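Local coordinates for protein lymphotactin (PDB 2NYZ) that acts as a chemokine, probably attracting lymphocytes but not monocytes or neutrophils, and probably forms homodimers, at residues D[17-27]-D[55-64]. Numbering follows the deposited sequence.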
loop_
_atom_site.group_PDB
_atom_site.type_symbol
_atom_site.label_atom_id
_atom_site.label_comp_id
_atom_site.label_asym_id
_atom_site.label_seq_id
_atom_site.Cartn_x
_atom_site.Cartn_y
_atom_site.Cartn_z
ATOM N N GLN D 17 0.845 -17.753 -20.452
ATOM C CA GLN D 17 0.619 -17.184 -21.777
ATOM C C GLN D 17 0.698 -18.284 -22.817
ATOM O O GLN D 17 1.572 -19.146 -22.757
ATOM C CB GLN D 17 1.676 -16.139 -22.118
ATOM C CG GLN D 17 1.376 -14.760 -21.597
ATOM C CD GLN D 17 2.422 -14.294 -20.631
ATOM O OE1 GLN D 17 3.609 -14.238 -20.963
ATOM N NE2 GLN D 17 1.997 -13.957 -19.421
ATOM N N ARG D 18 -0.211 -18.258 -23.778
ATOM C CA ARG D 18 -0.183 -19.271 -24.811
ATOM C C ARG D 18 1.049 -19.026 -25.659
ATOM O O ARG D 18 1.537 -17.903 -25.740
ATOM C CB ARG D 18 -1.441 -19.193 -25.674
ATOM C CG ARG D 18 -2.732 -19.463 -24.922
ATOM C CD ARG D 18 -3.890 -19.490 -25.895
ATOM N NE ARG D 18 -5.178 -19.322 -25.236
ATOM C CZ ARG D 18 -6.294 -18.995 -25.878
ATOM N NH1 ARG D 18 -6.273 -18.802 -27.193
ATOM N NH2 ARG D 18 -7.430 -18.856 -25.209
ATOM N N LEU D 19 1.549 -20.084 -26.283
ATOM C CA LEU D 19 2.729 -20.002 -27.128
ATOM C C LEU D 19 2.342 -20.395 -28.556
ATOM O O LEU D 19 1.743 -21.446 -28.776
ATOM C CB LEU D 19 3.794 -20.947 -26.583
ATOM C CG LEU D 19 5.266 -20.726 -26.923
ATOM C CD1 LEU D 19 5.689 -19.274 -26.676
ATOM C CD2 LEU D 19 6.071 -21.675 -26.064
ATOM N N PRO D 20 2.663 -19.548 -29.547
ATOM C CA PRO D 20 2.316 -19.867 -30.938
ATOM C C PRO D 20 3.022 -21.121 -31.439
ATOM O O PRO D 20 4.229 -21.285 -31.252
ATOM C CB PRO D 20 2.772 -18.629 -31.708
ATOM C CG PRO D 20 2.753 -17.546 -30.680
ATOM C CD PRO D 20 3.314 -18.232 -29.466
ATOM N N VAL D 21 2.263 -22.006 -32.072
ATOM C CA VAL D 21 2.843 -23.229 -32.615
ATOM C C VAL D 21 3.969 -22.791 -33.550
ATOM O O VAL D 21 4.971 -23.493 -33.725
ATOM C CB VAL D 21 1.772 -24.052 -33.392
ATOM C CG1 VAL D 21 1.112 -23.178 -34.450
ATOM C CG2 VAL D 21 2.404 -25.282 -34.022
ATOM N N SER D 22 3.798 -21.601 -34.118
ATOM C CA SER D 22 4.770 -21.020 -35.030
ATOM C C SER D 22 6.037 -20.563 -34.308
ATOM O O SER D 22 6.813 -19.774 -34.843
ATOM C CB SER D 22 4.150 -19.826 -35.742
ATOM O OG SER D 22 3.777 -18.831 -34.807
ATOM N N ARG D 23 6.247 -21.052 -33.092
ATOM C CA ARG D 23 7.424 -20.676 -32.319
ATOM C C ARG D 23 8.023 -21.897 -31.657
ATOM O O ARG D 23 9.155 -21.855 -31.177
ATOM C CB ARG D 23 7.059 -19.646 -31.243
ATOM C CG ARG D 23 6.871 -18.227 -31.754
ATOM C CD ARG D 23 8.174 -17.671 -32.288
ATOM N NE ARG D 23 8.038 -16.283 -32.717
ATOM C CZ ARG D 23 7.448 -15.899 -33.843
ATOM N NH1 ARG D 23 6.935 -16.799 -34.671
ATOM N NH2 ARG D 23 7.363 -14.610 -34.141
ATOM N N ILE D 24 7.261 -22.986 -31.625
ATOM C CA ILE D 24 7.733 -24.212 -31.005
ATOM C C ILE D 24 8.593 -25.006 -31.980
ATOM O O ILE D 24 8.452 -24.881 -33.195
ATOM C CB ILE D 24 6.573 -25.108 -30.573
ATOM C CG1 ILE D 24 5.400 -24.266 -30.061
ATOM C CG2 ILE D 24 7.051 -26.062 -29.507
ATOM C CD1 ILE D 24 5.665 -23.532 -28.806
ATOM N N LYS D 25 9.489 -25.822 -31.438
ATOM C CA LYS D 25 10.370 -26.643 -32.250
ATOM C C LYS D 25 10.066 -28.093 -31.921
ATOM O O LYS D 25 9.839 -28.906 -32.809
ATOM C CB LYS D 25 11.835 -26.312 -31.938
ATOM C CG LYS D 25 12.872 -27.162 -32.676
ATOM C CD LYS D 25 14.226 -26.444 -32.788
ATOM C CE LYS D 25 14.812 -26.084 -31.429
ATOM N NZ LYS D 25 15.960 -25.137 -31.561
ATOM N N THR D 26 10.038 -28.407 -30.634
ATOM C CA THR D 26 9.760 -29.761 -30.188
ATOM C C THR D 26 9.010 -29.699 -28.875
ATOM O O THR D 26 8.562 -28.633 -28.464
ATOM C CB THR D 26 11.064 -30.559 -29.971
ATOM O OG1 THR D 26 11.938 -29.829 -29.097
ATOM C CG2 THR D 26 11.769 -30.806 -31.293
ATOM N N TYR D 27 8.872 -30.843 -28.221
ATOM C CA TYR D 27 8.189 -30.890 -26.943
ATOM C C TYR D 27 8.337 -32.267 -26.308
ATOM O O TYR D 27 8.732 -33.230 -26.968
ATOM C CB TYR D 27 6.705 -30.511 -27.112
ATOM C CG TYR D 27 5.783 -31.624 -27.576
ATOM C CD1 TYR D 27 5.172 -32.478 -26.653
ATOM C CD2 TYR D 27 5.516 -31.817 -28.930
ATOM C CE1 TYR D 27 4.317 -33.497 -27.066
ATOM C CE2 TYR D 27 4.661 -32.836 -29.357
ATOM C CZ TYR D 27 4.064 -33.673 -28.419
ATOM O OH TYR D 27 3.218 -34.685 -28.829
ATOM N N TRP D 55 -5.368 -24.934 -25.572
ATOM C CA TRP D 55 -4.370 -24.425 -26.515
ATOM C C TRP D 55 -3.121 -25.305 -26.585
ATOM O O TRP D 55 -2.522 -25.446 -27.648
ATOM C CB TRP D 55 -3.975 -22.969 -26.191
ATOM C CG TRP D 55 -3.161 -22.777 -24.936
ATOM C CD1 TRP D 55 -3.632 -22.536 -23.672
ATOM C CD2 TRP D 55 -1.734 -22.836 -24.825
ATOM N NE1 TRP D 55 -2.586 -22.443 -22.786
ATOM C CE2 TRP D 55 -1.409 -22.622 -23.468
ATOM C CE3 TRP D 55 -0.696 -23.045 -25.742
ATOM C CZ2 TRP D 55 -0.089 -22.619 -23.006
ATOM C CZ3 TRP D 55 0.618 -23.042 -25.283
ATOM C CH2 TRP D 55 0.907 -22.829 -23.927
ATOM N N VAL D 56 -2.733 -25.898 -25.459
ATOM C CA VAL D 56 -1.560 -26.765 -25.434
ATOM C C VAL D 56 -1.872 -28.007 -26.251
ATOM O O VAL D 56 -1.124 -28.374 -27.162
ATOM C CB VAL D 56 -1.195 -27.191 -23.993
ATOM C CG1 VAL D 56 -0.042 -28.189 -24.012
ATOM C CG2 VAL D 56 -0.815 -25.975 -23.177
ATOM N N ARG D 57 -2.992 -28.641 -25.915
ATOM C CA ARG D 57 -3.444 -29.838 -26.607
ATOM C C ARG D 57 -3.463 -29.586 -28.114
ATOM O O ARG D 57 -2.996 -30.411 -28.904
ATOM C CB ARG D 57 -4.842 -30.208 -26.124
ATOM C CG ARG D 57 -5.361 -31.513 -26.682
ATOM C CD ARG D 57 -6.795 -31.753 -26.254
ATOM N NE ARG D 57 -6.977 -31.448 -24.841
ATOM C CZ ARG D 57 -7.734 -32.164 -24.023
ATOM N NH1 ARG D 57 -8.379 -33.231 -24.477
ATOM N NH2 ARG D 57 -7.848 -31.814 -22.749
ATOM N N ASP D 58 -4.004 -28.432 -28.494
ATOM C CA ASP D 58 -4.097 -28.026 -29.893
ATOM C C ASP D 58 -2.727 -28.024 -30.569
ATOM O O ASP D 58 -2.586 -28.474 -31.711
ATOM C CB ASP D 58 -4.718 -26.623 -29.988
ATOM C CG ASP D 58 -6.216 -26.617 -29.710
ATOM O OD1 ASP D 58 -6.693 -27.510 -28.977
ATOM O OD2 ASP D 58 -6.915 -25.708 -30.217
ATOM N N VAL D 59 -1.727 -27.511 -29.852
ATOM C CA VAL D 59 -0.354 -27.423 -30.350
ATOM C C VAL D 59 0.309 -28.794 -30.400
ATOM O O VAL D 59 0.964 -29.144 -31.381
ATOM C CB VAL D 59 0.491 -26.499 -29.455
ATOM C CG1 VAL D 59 1.931 -26.470 -29.937
ATOM C CG2 VAL D 59 -0.104 -25.105 -29.458
ATOM N N VAL D 60 0.140 -29.561 -29.329
ATOM C CA VAL D 60 0.707 -30.896 -29.250
ATOM C C VAL D 60 0.218 -31.707 -30.444
ATOM O O VAL D 60 0.971 -32.480 -31.037
ATOM C CB VAL D 60 0.280 -31.587 -27.943
ATOM C CG1 VAL D 60 0.740 -33.031 -27.929
ATOM C CG2 VAL D 60 0.874 -30.845 -26.763
ATOM N N ARG D 61 -1.047 -31.512 -30.798
ATOM C CA ARG D 61 -1.648 -32.217 -31.924
ATOM C C ARG D 61 -1.106 -31.659 -33.239
ATOM O O ARG D 61 -0.652 -32.407 -34.106
ATOM C CB ARG D 61 -3.170 -32.058 -31.879
ATOM C CG ARG D 61 -3.910 -32.889 -32.910
ATOM C CD ARG D 61 -5.414 -32.655 -32.852
ATOM N NE ARG D 61 -5.966 -32.902 -31.523
ATOM C CZ ARG D 61 -6.299 -31.946 -30.663
ATOM N NH1 ARG D 61 -6.136 -30.671 -30.993
ATOM N NH2 ARG D 61 -6.805 -32.265 -29.477
ATOM N N SER D 62 -1.152 -30.338 -33.369
ATOM C CA SER D 62 -0.672 -29.651 -34.564
ATOM C C SER D 62 0.773 -30.013 -34.875
ATOM O O SER D 62 1.184 -30.034 -36.034
ATOM C CB SER D 62 -0.789 -28.135 -34.381
ATOM O OG SER D 62 -0.342 -27.436 -35.531
ATOM N N MET D 63 1.547 -30.291 -33.833
ATOM C CA MET D 63 2.941 -30.653 -34.018
ATOM C C MET D 63 3.068 -32.111 -34.413
ATOM O O MET D 63 3.875 -32.452 -35.277
ATOM C CB MET D 63 3.740 -30.384 -32.747
ATOM C CG MET D 63 3.899 -28.912 -32.445
ATOM S SD MET D 63 5.080 -28.635 -31.141
ATOM C CE MET D 63 6.614 -28.696 -32.070
ATOM N N ASP D 64 2.278 -32.975 -33.784
ATOM C CA ASP D 64 2.319 -34.393 -34.120
ATOM C C ASP D 64 1.869 -34.560 -35.567
ATOM O O ASP D 64 2.410 -35.376 -36.319
ATOM C CB ASP D 64 1.389 -35.201 -33.210
ATOM C CG ASP D 64 1.843 -35.209 -31.771
ATOM O OD1 ASP D 64 3.070 -35.161 -31.538
ATOM O OD2 ASP D 64 0.977 -35.286 -30.876
#
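Arg-18 lays its aliphatic chain over one face of the Trp-55 indole, a CH-pi contact in which Arg-18 CG sits 3.3 Å from the centroid of the five-membered ring of Trp-55. Extended from CG to NE, the chain takes the guanidinium out beyond the indole rim near Trp-55 CD1, roughly parallel to the ring but not stacked on it. Val-56 CG2 backs the opposite face, while Leu-19 CB lies 4.0 Å from Trp-55 CZ3. An alanine in place of Trp-55 would probably open a gap between Arg-18 and Val-56. Arg-18 N hydrogen-bonds an aromatic side chain of another protein's chain, whose acidic group forms a long, weak ion pair with the guanidinium.

Along the helix, Val-59 CG1 meets Ile-24 CG1 at 4.1 Å, and Val-21 also leans on this valine. This is the chemokine fold, a C-terminal helix across a three-stranded antiparallel sheet; the axis of 55-64 makes 93° with that of strand 24-27. Met-63, extended at chi2 (-169°), brings SD 3.6 Å from Ile-24 CG2 and into oblique Met-aromatic contact with Tyr-27.

Tyr-27 OH donates to the syn lone pair of Asp-64 OD1 (2.8 Å), which approaches the ring edge in plane, its carboxylate turned 48°. Val-60 CG2 covers one ring face.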